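Local coordinates for protein triosephosphate isomerase (Trichomonas vaginalis, PDB 4O4V) that probably catalyses the interconversion of D-glyceraldehyde 3-phosphate and dihydroxyacetone phosphate, a step of glycolysis and gluconeogenesis, working as a homodimer, at residues N28-E33 with K53-W58; E88-G93 with N118-I123; G127-E132 with S139-A144; D181-C186 with P225-F230. One frame throughout, in Å; residues are numbered along the deposited sequence. Where two conformers were deposited one is given.

In the fold
All four contacts belong to one TIM barrel, seen at different depths. Contact 2 is the buried one: neighbouring strands 89-92 and 121-126 join by backbone hydrogen bonds and by side chains on both faces of the sheet. The others are partly buried and rely on side chains. Contact 1 is rich in polar bonds and pins together two helix-to-strand loops. Contact 3, just downstream of strand 121-126, is a mainly van der Waals contact of a strand-to-helix loop with helix 138-149. Contact 4 sets helix 179-197 against the approach to strand 229-232 through a glutamine and a sodium-binding loop. Contacts 3 and 4 touch each other, M185 meeting V142 and E128.

Contact 1 of 4, residues N28-E33 with K53-W58; sequences NGAKVE and KLRKDW
The side chains of N28 and R55 run alongside one another in opposing senses, and the carboxamide of N28 bonds to the backbone on both sides of L54. N28 OD1 accepts the N-H of R55 at 2.9 Å, the donor standing above the carbonyl plane, while N28 ND2 gives a hydrogen to K53 O at 3.0 Å. Asparagine suits the place because one short, flat group can satisfy both a donor and an acceptor where helix 47-53 stops.

R55 CG lies between the backbone N and the carbonyl carbon (chi1 57°), and a bend at chi3 (-69°) sets NE for D57. The guanidinium grips D57 side-on, NE to OD1 and NH2 to OD2, in a salt bridge closed within the type I turn R55-W58. That grip fixes the rotation of the group and aims R55 NH1 at A30 O, 2.9 Å away in a nearly straight bond lying in the guanidinium plane; NH1 also reaches L27 O. A water accepts from R55 NH2 and V32 N and donates to A30 O.

Beneath this polar layer the indole of W58 carries R55 CD over its ring centre, 3.6 Å above the plane. V32 CG2 meets the indole edge at W58 CZ2, 3.8 Å off, while A30 and W58 both pack on I242 of helix 240-246. Arginine fits because its stem is apolar and its end has donors enough for two carbonyls, a carboxylate and a water. Two successive helix-to-strand loops are thereby stitched side by side, as befits adjoining beta-alpha units of a TIM barrel.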
loop_
_atom_site.group_PDB
_atom_site.type_symbol
_atom_site.label_atom_id
_atom_site.label_comp_id
_atom_site.label_asym_id
_atom_site.label_seq_id
_atom_site.Cartn_x
_atom_site.Cartn_y
_atom_site.Cartn_z
ATOM N N ASN A 28 21.821 -13.612 -4.775
ATOM C CA ASN A 28 21.878 -14.895 -5.433
ATOM C C ASN A 28 23.255 -15.529 -5.444
ATOM O O ASN A 28 23.364 -16.749 -5.561
ATOM C CB ASN A 28 21.372 -14.733 -6.859
ATOM C CG ASN A 28 19.879 -14.602 -6.920
ATOM O OD1 ASN A 28 19.177 -14.747 -5.919
ATOM N ND2 ASN A 28 19.373 -14.331 -8.094
ATOM N N GLY A 29 24.303 -14.761 -5.313
ATOM C CA GLY A 29 25.664 -15.281 -5.268
ATOM C C GLY A 29 26.195 -15.510 -3.856
ATOM O O GLY A 29 27.357 -15.930 -3.694
ATOM N N ALA A 30 25.387 -15.268 -2.839
ATOM C CA ALA A 30 25.845 -15.358 -1.443
ATOM C C ALA A 30 25.964 -16.803 -0.970
ATOM O O ALA A 30 25.118 -17.629 -1.248
ATOM C CB ALA A 30 24.890 -14.606 -0.550
ATOM N N LYS A 31 27.056 -17.102 -0.287
ATOM C CA LYS A 31 27.280 -18.425 0.258
ATOM C C LYS A 31 26.735 -18.500 1.676
ATOM O O LYS A 31 27.271 -17.895 2.602
ATOM C CB LYS A 31 28.765 -18.759 0.201
ATOM N N VAL A 32 25.655 -19.250 1.829
ATOM C CA VAL A 32 24.995 -19.447 3.131
ATOM C C VAL A 32 25.650 -20.617 3.849
ATOM O O VAL A 32 25.912 -21.668 3.250
ATOM C CB VAL A 32 23.493 -19.725 2.919
ATOM C CG1 VAL A 32 22.796 -20.058 4.241
ATOM C CG2 VAL A 32 22.822 -18.542 2.228
ATOM N N GLU A 33 25.952 -20.415 5.117
ATOM C CA GLU A 33 26.523 -21.412 5.987
ATOM C C GLU A 33 25.465 -21.859 6.984
ATOM O O GLU A 33 24.571 -21.080 7.342
ATOM C CB GLU A 33 27.684 -20.782 6.779
ATOM C CG GLU A 33 28.843 -20.280 5.911
ATOM C CD GLU A 33 29.523 -21.378 5.113
ATOM O OE1 GLU A 33 29.387 -22.570 5.466
ATOM O OE2 GLU A 33 30.205 -21.057 4.112
ATOM N N LYS A 53 13.176 -13.666 -9.889
ATOM C CA LYS A 53 14.629 -13.686 -9.966
ATOM C C LYS A 53 15.367 -14.170 -8.728
ATOM O O LYS A 53 16.519 -14.574 -8.837
ATOM C CB LYS A 53 15.135 -12.313 -10.337
ATOM C CG LYS A 53 14.685 -11.878 -11.709
ATOM C CD LYS A 53 15.181 -10.478 -12.070
ATOM C CE LYS A 53 14.779 -10.071 -13.497
ATOM N NZ LYS A 53 13.313 -9.892 -13.661
ATOM N N LEU A 54 14.751 -14.136 -7.556
ATOM C CA LEU A 54 15.457 -14.514 -6.337
ATOM C C LEU A 54 15.674 -16.019 -6.274
ATOM O O LEU A 54 14.789 -16.815 -6.637
ATOM C CB LEU A 54 14.656 -14.070 -5.105
ATOM C CG LEU A 54 15.354 -14.306 -3.768
ATOM C CD1 LEU A 54 16.616 -13.414 -3.637
ATOM C CD2 LEU A 54 14.364 -14.032 -2.638
ATOM N N ARG A 55 16.850 -16.400 -5.801
ATOM C CA ARG A 55 17.196 -17.774 -5.516
ATOM C C ARG A 55 16.045 -18.521 -4.856
ATOM O O ARG A 55 15.451 -18.053 -3.886
ATOM C CB ARG A 55 18.462 -17.809 -4.655
ATOM C CG ARG A 55 18.361 -17.028 -3.331
ATOM C CD ARG A 55 19.682 -16.843 -2.674
ATOM N NE ARG A 55 20.190 -18.115 -2.191
ATOM C CZ ARG A 55 21.431 -18.321 -1.819
ATOM N NH1 ARG A 55 22.304 -17.338 -1.850
ATOM N NH2 ARG A 55 21.788 -19.509 -1.358
ATOM N N LYS A 56 15.748 -19.713 -5.364
ATOM C CA LYS A 56 14.546 -20.438 -4.977
ATOM C C LYS A 56 14.654 -21.152 -3.638
ATOM O O LYS A 56 13.638 -21.654 -3.139
ATOM C CB LYS A 56 14.171 -21.452 -6.067
ATOM N N ASP A 57 15.850 -21.211 -3.062
ATOM C CA ASP A 57 15.987 -21.717 -1.706
ATOM C C ASP A 57 15.592 -20.694 -0.623
ATOM O O ASP A 57 15.550 -21.040 0.551
ATOM C CB ASP A 57 17.400 -22.271 -1.449
ATOM C CG ASP A 57 18.518 -21.261 -1.645
ATOM O OD1 ASP A 57 18.401 -20.352 -2.484
ATOM O OD2 ASP A 57 19.552 -21.375 -0.962
ATOM N N TRP A 58 15.359 -19.451 -1.009
ATOM C CA TRP A 58 14.810 -18.422 -0.132
ATOM C C TRP A 58 13.391 -18.137 -0.572
ATOM O O TRP A 58 12.961 -18.556 -1.662
ATOM C CB TRP A 58 15.657 -17.175 -0.231
ATOM C CG TRP A 58 17.060 -17.288 0.276
ATOM C CD1 TRP A 58 17.704 -18.407 0.736
ATOM C CD2 TRP A 58 17.988 -16.213 0.428
ATOM N NE1 TRP A 58 18.983 -18.079 1.137
ATOM C CE2 TRP A 58 19.183 -16.729 0.965
ATOM C CE3 TRP A 58 17.909 -14.855 0.152
ATOM C CZ2 TRP A 58 20.288 -15.924 1.211
ATOM C CZ3 TRP A 58 18.993 -14.056 0.398
ATOM C CH2 TRP A 58 20.167 -14.578 0.920
HETATM O O HOH W 1 24.298 -20.643 -0.371
#

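Contact 2 of 4, residues E88-G93 with N118-I123; sequences EWTILG and NGMKII
K121 lays its aliphatic stem over the indole of W89 in a CH-pi contact: K121 CB sits 3.5 Å from the centroid of the six-membered ring, only 9° off the normal. The two residues pair directly on adjacent parallel strands of the TIM barrel, 89-92 and 121-126, so their side chains leave the sheet on the same face. Lysine can serve here because its methylenes are greasy; the chain runs extended beyond CG, which brings K121 CD to 3.6 Å from W89 CZ2.

W89 shares its face with I91 and I123 and points to the barrel interior, where it meets F5; I123 CG1 touches W89 CZ3 at 3.8 Å. T90, L92 and I122 line the outer face, the last two under helix 105-117 of the crossover. Bulky, largely apolar side chains thus fill both buried layers.

Residues 89-92 and 121-123, their axes inclined at 34°, are held by four backbone bonds: K121 N to E88 O, T90 N to K121 O, I123 N to T90 O and L92 N to I123 O. At the rim E88 OE2 makes a salt bridge to K59, while one water donates to E88 OE1 and accepts from K121 NZ, 2.9 Å from each.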
loop_
_atom_site.group_PDB
_atom_site.type_symbol
_atom_site.label_atom_id
_atom_site.label_comp_id
_atom_site.label_asym_id
_atom_site.label_seq_id
_atom_site.Cartn_x
_atom_site.Cartn_y
_atom_site.Cartn_z
ATOM N N GLU A 88 4.274 -16.443 -0.464
ATOM C CA GLU A 88 3.653 -17.115 0.661
ATOM C C GLU A 88 3.715 -16.389 1.998
ATOM O O GLU A 88 3.152 -16.900 2.970
ATOM C CB GLU A 88 4.335 -18.518 0.869
ATOM C CG GLU A 88 4.771 -19.315 -0.417
ATOM C CD GLU A 88 5.762 -20.479 -0.137
ATOM O OE1 GLU A 88 5.955 -20.849 1.053
ATOM O OE2 GLU A 88 6.349 -21.006 -1.126
ATOM N N TRP A 89 4.463 -15.294 2.091
ATOM C CA TRP A 89 4.757 -14.611 3.350
ATOM C C TRP A 89 4.284 -13.175 3.292
ATOM O O TRP A 89 4.305 -12.524 2.257
ATOM C CB TRP A 89 6.261 -14.578 3.591
ATOM C CG TRP A 89 6.868 -15.843 4.125
ATOM C CD1 TRP A 89 7.468 -16.825 3.392
ATOM C CD2 TRP A 89 6.939 -16.260 5.491
ATOM N NE1 TRP A 89 7.919 -17.814 4.222
ATOM C CE2 TRP A 89 7.588 -17.502 5.512
ATOM C CE3 TRP A 89 6.504 -15.706 6.699
ATOM C CZ2 TRP A 89 7.812 -18.208 6.685
ATOM C CZ3 TRP A 89 6.717 -16.403 7.874
ATOM C CH2 TRP A 89 7.380 -17.634 7.859
ATOM N N THR A 90 3.939 -12.657 4.474
ATOM C CA THR A 90 3.821 -11.216 4.686
ATOM C C THR A 90 4.280 -10.838 6.080
ATOM O O THR A 90 4.097 -11.596 7.045
ATOM C CB THR A 90 2.381 -10.686 4.458
ATOM O OG1 THR A 90 2.387 -9.247 4.444
ATOM C CG2 THR A 90 1.394 -11.219 5.451
ATOM N N ILE A 91 4.837 -9.642 6.196
ATOM C CA ILE A 91 4.987 -8.949 7.485
ATOM C C ILE A 91 3.664 -8.327 7.868
ATOM O O ILE A 91 2.938 -7.844 6.990
ATOM C CB ILE A 91 6.095 -7.874 7.396
ATOM C CG1 ILE A 91 7.432 -8.500 6.972
ATOM C CG2 ILE A 91 6.265 -7.098 8.703
ATOM C CD1 ILE A 91 8.522 -7.494 6.660
ATOM N N LEU A 92 3.353 -8.315 9.165
ATOM C CA LEU A 92 2.196 -7.602 9.709
ATOM C C LEU A 92 2.588 -6.854 10.952
ATOM O O LEU A 92 3.357 -7.361 11.770
ATOM C CB LEU A 92 1.066 -8.591 10.077
ATOM C CG LEU A 92 0.384 -9.313 8.923
ATOM C CD1 LEU A 92 -0.649 -10.280 9.472
ATOM C CD2 LEU A 92 -0.249 -8.320 7.989
ATOM N N GLY A 93 2.005 -5.677 11.132
ATOM C CA GLY A 93 2.137 -4.959 12.390
ATOM C C GLY A 93 3.487 -4.325 12.656
ATOM O O GLY A 93 3.816 -3.990 13.791
ATOM N N ASN A 118 -6.101 -18.011 4.604
ATOM C CA ASN A 118 -5.935 -18.064 3.151
ATOM C C ASN A 118 -4.562 -18.573 2.718
ATOM O O ASN A 118 -4.149 -18.370 1.585
ATOM C CB ASN A 118 -6.238 -16.693 2.534
ATOM C CG ASN A 118 -7.712 -16.409 2.480
ATOM O OD1 ASN A 118 -8.366 -16.764 1.487
ATOM N ND2 ASN A 118 -8.275 -15.831 3.523
ATOM N N GLY A 119 -3.860 -19.233 3.626
ATOM C CA GLY A 119 -2.654 -19.971 3.287
ATOM C C GLY A 119 -1.346 -19.199 3.272
ATOM O O GLY A 119 -0.367 -19.697 2.734
ATOM N N MET A 120 -1.331 -17.989 3.834
ATOM C CA MET A 120 -0.113 -17.230 4.072
ATOM C C MET A 120 0.557 -17.678 5.333
ATOM O O MET A 120 -0.036 -18.259 6.240
ATOM C CB MET A 120 -0.413 -15.760 4.244
ATOM C CG MET A 120 -1.076 -15.166 3.054
ATOM S SD MET A 120 -0.059 -15.140 1.573
ATOM C CE MET A 120 1.262 -14.000 1.957
ATOM N N LYS A 121 1.820 -17.322 5.391
ATOM C CA LYS A 121 2.594 -17.312 6.612
ATOM C C LYS A 121 2.887 -15.879 6.990
ATOM O O LYS A 121 3.003 -15.022 6.099
ATOM C CB LYS A 121 3.903 -18.070 6.400
ATOM C CG LYS A 121 3.707 -19.517 5.963
ATOM C CD LYS A 121 5.044 -20.211 5.698
ATOM C CE LYS A 121 4.865 -21.681 5.289
ATOM N NZ LYS A 121 6.170 -22.376 5.335
ATOM N N ILE A 122 2.998 -15.592 8.291
ATOM C CA ILE A 122 3.109 -14.235 8.755
ATOM C C ILE A 122 4.294 -14.013 9.661
ATOM O O ILE A 122 4.654 -14.901 10.464
ATOM C CB ILE A 122 1.817 -13.734 9.460
ATOM C CG1 ILE A 122 1.532 -14.432 10.788
ATOM C CG2 ILE A 122 0.617 -13.856 8.520
ATOM C CD1 ILE A 122 0.318 -13.886 11.559
ATOM N N ILE A 123 4.874 -12.822 9.570
ATOM C CA ILE A 123 5.844 -12.319 10.524
ATOM C C ILE A 123 5.136 -11.192 11.256
ATOM O O ILE A 123 4.955 -10.086 10.703
ATOM C CB ILE A 123 7.127 -11.816 9.864
ATOM C CG1 ILE A 123 7.809 -12.903 9.030
ATOM C CG2 ILE A 123 8.082 -11.243 10.914
ATOM C CD1 ILE A 123 8.828 -12.364 8.052
HETATM O O HOH W 2 7.843 -21.389 3.210
#

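Contact 3 of 4, residues G127-E132 with S139-A144; sequences GEHLSE and SEFVSA
G127 begins the contact with its backbone alone: G127 O lies 3.3 Å from F141 CE2, and G127 CA meets V142 CG2 at 4.1 Å. The extended backbone, with phi at 152°, would jam a side chain against the preceding carbonyl, which explains the glycine.

E128 CB rests 3.6 Å from F141 CD2. CG stands between the backbone N and the carbonyl carbon (chi1 88°), and the chain then bends at chi2. Both carboxylate oxygens are served, OE1 by the hydroxyl of Y165 and OE2 by a salt bridge to R133, so this buried acid is probably kept charged. V142 CG2 passes E128 OE1 at 4.0 Å.

H129, at the N-cap position of helix 130-134, brings ND1 within 4.3 Å of F141 CZ, the phenyl atom lying at the edge of the imidazole, while NE2 bonds to D99. In the first turn of the helix, E132 lends its CG to F141 CD1, 4.0 Å away.

F141, with CG anti to its own backbone N (chi1 -176°), thus reaches from helix 138-149 to three loop residues, G127, E128 and H129, and to E132 of the short helix. A flat, apolar ring suits so many neighbours. The loop follows strand 121-126 at the C-terminal end of the barrel strands, where TIM barrel enzymes carry their active site, and E128 also packs on W169, at the base of the loop that folds over that site in this family.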
loop_
_atom_site.group_PDB
_atom_site.type_symbol
_atom_site.label_atom_id
_atom_site.label_comp_id
_atom_site.label_asym_id
_atom_site.label_seq_id
_atom_site.Cartn_x
_atom_site.Cartn_y
_atom_site.Cartn_z
ATOM N N GLY A 127 6.160 -4.661 20.058
ATOM C CA GLY A 127 7.232 -3.978 20.773
ATOM C C GLY A 127 6.752 -2.703 21.424
ATOM O O GLY A 127 5.837 -2.046 20.934
ATOM N N GLU A 128 7.399 -2.356 22.549
ATOM C CA GLU A 128 7.007 -1.195 23.341
ATOM C C GLU A 128 7.830 0.050 23.047
ATOM O O GLU A 128 8.963 -0.004 22.577
ATOM C CB GLU A 128 7.060 -1.522 24.835
ATOM C CG GLU A 128 8.387 -1.313 25.528
ATOM C CD GLU A 128 9.467 -2.332 25.259
ATOM O OE1 GLU A 128 9.310 -3.210 24.351
ATOM O OE2 GLU A 128 10.505 -2.274 25.955
ATOM N N HIS A 129 7.224 1.180 23.371
ATOM C CA HIS A 129 7.814 2.507 23.219
ATOM C C HIS A 129 8.537 2.923 24.489
ATOM O O HIS A 129 8.495 2.261 25.533
ATOM C CB HIS A 129 6.728 3.526 22.909
ATOM C CG HIS A 129 6.028 3.257 21.618
ATOM N ND1 HIS A 129 5.074 2.280 21.459
ATOM C CD2 HIS A 129 6.166 3.841 20.408
ATOM C CE1 HIS A 129 4.669 2.261 20.196
ATOM N NE2 HIS A 129 5.305 3.208 19.544
ATOM N N LEU A 130 9.220 4.059 24.393
ATOM C CA LEU A 130 10.068 4.523 25.464
ATOM C C LEU A 130 9.358 4.714 26.790
ATOM O O LEU A 130 9.918 4.335 27.824
ATOM C CB LEU A 130 10.783 5.806 25.044
ATOM C CG LEU A 130 11.785 6.367 26.054
ATOM C CD1 LEU A 130 12.846 5.392 26.314
ATOM C CD2 LEU A 130 12.365 7.683 25.509
ATOM N N SER A 131 8.150 5.276 26.806
ATOM C CA SER A 131 7.477 5.493 28.074
ATOM C C SER A 131 7.281 4.190 28.830
ATOM O O SER A 131 7.526 4.123 30.017
ATOM C CB SER A 131 6.096 6.161 27.886
ATOM O OG SER A 131 6.228 7.474 27.413
ATOM N N GLU A 132 6.808 3.160 28.142
ATOM C CA GLU A 132 6.536 1.899 28.806
ATOM C C GLU A 132 7.834 1.222 29.254
ATOM O O GLU A 132 7.874 0.628 30.312
ATOM C CB GLU A 132 5.734 0.979 27.893
ATOM C CG GLU A 132 4.248 1.356 27.856
ATOM C CD GLU A 132 4.013 2.769 27.381
ATOM O OE1 GLU A 132 4.378 3.057 26.222
ATOM O OE2 GLU A 132 3.478 3.612 28.167
ATOM N N SER A 139 6.866 -5.616 29.570
ATOM C CA SER A 139 6.257 -6.927 29.412
ATOM C C SER A 139 4.735 -6.873 29.426
ATOM O O SER A 139 4.064 -7.654 28.744
ATOM C CB SER A 139 6.791 -7.912 30.443
ATOM O OG SER A 139 6.369 -7.572 31.745
ATOM N N GLU A 140 4.171 -5.955 30.194
ATOM C CA GLU A 140 2.736 -5.741 30.159
ATOM C C GLU A 140 2.280 -5.233 28.793
ATOM O O GLU A 140 1.242 -5.660 28.273
ATOM C CB GLU A 140 2.298 -4.759 31.260
ATOM C CG GLU A 140 2.347 -5.310 32.669
ATOM C CD GLU A 140 3.721 -5.275 33.324
ATOM O OE1 GLU A 140 4.721 -4.856 32.702
ATOM O OE2 GLU A 140 3.792 -5.675 34.511
ATOM N N PHE A 141 3.020 -4.288 28.217
ATOM C CA PHE A 141 2.624 -3.727 26.947
ATOM C C PHE A 141 2.692 -4.803 25.846
ATOM O O PHE A 141 1.780 -4.940 25.034
ATOM C CB PHE A 141 3.507 -2.540 26.566
ATOM C CG PHE A 141 3.078 -1.866 25.311
ATOM C CD1 PHE A 141 2.110 -0.863 25.356
ATOM C CD2 PHE A 141 3.591 -2.239 24.074
ATOM C CE1 PHE A 141 1.683 -0.258 24.196
ATOM C CE2 PHE A 141 3.176 -1.629 22.912
ATOM C CZ PHE A 141 2.215 -0.625 22.967
ATOM N N VAL A 142 3.809 -5.529 25.788
ATOM C CA VAL A 142 3.995 -6.563 24.771
ATOM C C VAL A 142 2.994 -7.694 24.986
ATOM O O VAL A 142 2.405 -8.208 24.020
ATOM C CB VAL A 142 5.441 -7.024 24.756
ATOM C CG1 VAL A 142 5.603 -8.282 23.921
ATOM C CG2 VAL A 142 6.360 -5.923 24.264
ATOM N N SER A 143 2.710 -8.042 26.226
ATOM C CA SER A 143 1.702 -9.073 26.473
ATOM C C SER A 143 0.340 -8.667 25.928
ATOM O O SER A 143 -0.359 -9.496 25.336
ATOM C CB SER A 143 1.596 -9.417 27.954
ATOM O OG SER A 143 0.780 -10.573 28.162
ATOM N N ALA A 144 -0.084 -7.432 26.116
ATOM C CA ALA A 144 -1.365 -7.013 25.585
ATOM C C ALA A 144 -1.391 -7.174 24.070
ATOM O O ALA A 144 -2.405 -7.583 23.508
ATOM C CB ALA A 144 -1.665 -5.562 25.981
#

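Contact 4 of 4, residues D181-C186 with P225-F230; sequences DAQEMC and PDVDGF. With NA (sodium ion), chain B.
Q183 and D226 carry the polar part, in a pair of hydrogen bonds between helix 179-197 and the loop before strand 229-232. Q183 OE1 takes the backbone N-H of D226 on a lone pair, 2.9 Å away; Q183 NE2 donates to D226 OD2 at 2.8 Å, using the anti lone pair of the carboxylate. The bend at chi2 (58°) carries CD of Q183 toward the loop, where its amide, both donor and acceptor, matches backbone and side chain of D226. D226 OD1 is held by a salt bridge to R190 of the same helix.

Van der Waals contacts fill in around this pair. P225 CD lies 3.3 Å from Q183 OE1, the two side chains crossing at about a right angle. C186, small enough for close approach, sets CB 3.4 Å from D226 O and SG 3.9 Å from V227 CG2.

Metal coordination is the third kind. Sodium is coordinated by V227 O at 2.3 Å, the carbonyls of A222 and C224, S251 OG and a water. That water also donates to P225 O. Neutral oxygens, mostly backbone, suit a monovalent cation. Sodium thus ties the chain's C-terminal tail to the connection from helix 218-222 into strand 229-232, last of the TIM barrel strands.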
loop_
_atom_site.group_PDB
_atom_site.type_symbol
_atom_site.label_atom_id
_atom_site.label_comp_id
_atom_site.label_asym_id
_atom_site.label_seq_id
_atom_site.Cartn_x
_atom_site.Cartn_y
_atom_site.Cartn_z
ATOM N N ASP A 181 18.888 -7.140 26.566
ATOM C CA ASP A 181 17.530 -6.659 26.372
ATOM C C ASP A 181 16.813 -7.518 25.335
ATOM O O ASP A 181 15.617 -7.803 25.485
ATOM C CB ASP A 181 17.507 -5.194 25.882
ATOM C CG ASP A 181 17.988 -4.204 26.895
ATOM O OD1 ASP A 181 17.741 -4.356 28.103
ATOM O OD2 ASP A 181 18.627 -3.186 26.466
ATOM N N ALA A 182 17.499 -7.882 24.257
ATOM C CA ALA A 182 16.919 -8.703 23.208
ATOM C C ALA A 182 16.500 -10.071 23.751
ATOM O O ALA A 182 15.385 -10.548 23.540
ATOM C CB ALA A 182 17.901 -8.870 22.057
ATOM N N GLN A 183 17.421 -10.723 24.449
ATOM C CA GLN A 183 17.144 -12.033 25.023
ATOM C C GLN A 183 15.979 -11.952 25.988
ATOM O O GLN A 183 15.077 -12.781 25.960
ATOM C CB GLN A 183 18.390 -12.554 25.741
ATOM C CG GLN A 183 18.151 -13.678 26.738
ATOM C CD GLN A 183 17.494 -14.884 26.127
ATOM O OE1 GLN A 183 17.674 -15.213 24.947
ATOM N NE2 GLN A 183 16.721 -15.587 26.958
ATOM N N GLU A 184 15.987 -10.952 26.858
ATOM C CA GLU A 184 14.946 -10.858 27.863
ATOM C C GLU A 184 13.564 -10.711 27.255
ATOM O O GLU A 184 12.617 -11.343 27.711
ATOM C CB GLU A 184 15.195 -9.669 28.802
ATOM N N MET A 185 13.433 -9.893 26.225
ATOM C CA MET A 185 12.102 -9.685 25.634
ATOM C C MET A 185 11.648 -10.855 24.795
ATOM O O MET A 185 10.468 -11.180 24.785
ATOM C CB MET A 185 12.046 -8.383 24.831
ATOM C CG MET A 185 12.201 -7.129 25.710
ATOM S SD MET A 185 11.096 -7.010 27.111
ATOM C CE MET A 185 9.568 -6.625 26.278
ATOM N N CYS A 186 12.570 -11.524 24.099
ATOM C CA CYS A 186 12.184 -12.744 23.378
ATOM C C CYS A 186 11.725 -13.821 24.338
ATOM O O CYS A 186 10.737 -14.526 24.063
ATOM C CB CYS A 186 13.320 -13.202 22.471
ATOM S SG CYS A 186 13.609 -12.099 21.052
ATOM N N PRO A 225 19.633 -17.616 23.874
ATOM C CA PRO A 225 18.843 -18.856 23.729
ATOM C C PRO A 225 17.429 -18.663 23.206
ATOM O O PRO A 225 16.892 -19.553 22.552
ATOM C CB PRO A 225 18.835 -19.429 25.146
ATOM C CG PRO A 225 19.167 -18.308 26.025
ATOM C CD PRO A 225 20.119 -17.416 25.243
ATOM N N ASP A 226 16.782 -17.540 23.514
ATOM C CA ASP A 226 15.422 -17.317 23.040
ATOM C C ASP A 226 15.295 -16.524 21.767
ATOM O O ASP A 226 14.189 -16.299 21.294
ATOM C CB ASP A 226 14.547 -16.761 24.139
ATOM C CG ASP A 226 14.306 -17.794 25.222
ATOM O OD1 ASP A 226 13.394 -18.627 25.062
ATOM O OD2 ASP A 226 15.059 -17.781 26.219
ATOM N N VAL A 227 16.427 -16.063 21.236
ATOM C CA VAL A 227 16.459 -15.349 19.963
ATOM C C VAL A 227 16.643 -16.365 18.850
ATOM O O VAL A 227 17.684 -17.023 18.753
ATOM C CB VAL A 227 17.609 -14.298 19.955
ATOM C CG1 VAL A 227 17.730 -13.635 18.582
ATOM C CG2 VAL A 227 17.364 -13.249 21.006
ATOM N N ASP A 228 15.629 -16.484 17.995
ATOM C CA ASP A 228 15.627 -17.468 16.924
ATOM C C ASP A 228 15.955 -16.892 15.559
ATOM O O ASP A 228 15.814 -17.591 14.533
ATOM C CB ASP A 228 14.250 -18.143 16.831
ATOM C CG ASP A 228 13.820 -18.821 18.101
ATOM O OD1 ASP A 228 14.667 -19.508 18.770
ATOM O OD2 ASP A 228 12.652 -18.735 18.441
ATOM N N GLY A 229 16.393 -15.643 15.517
ATOM C CA GLY A 229 16.692 -14.981 14.275
ATOM C C GLY A 229 16.340 -13.531 14.344
ATOM O O GLY A 229 16.211 -12.949 15.429
ATOM N N PHE A 230 16.163 -12.938 13.161
ATOM C CA PHE A 230 16.139 -11.495 13.004
ATOM C C PHE A 230 15.132 -11.059 11.973
ATOM O O PHE A 230 14.938 -11.763 10.956
ATOM C CB PHE A 230 17.515 -10.965 12.565
ATOM C CG PHE A 230 18.608 -11.338 13.515
ATOM C CD1 PHE A 230 18.598 -10.832 14.797
ATOM C CD2 PHE A 230 19.638 -12.197 13.163
ATOM C CE1 PHE A 230 19.572 -11.170 15.701
ATOM C CE2 PHE A 230 20.599 -12.532 14.071
ATOM C CZ PHE A 230 20.588 -12.010 15.332
HETATM NA NA NA B . 19.550 -18.141 19.509
HETATM O O HOH W 3 18.419 -20.085 20.287
#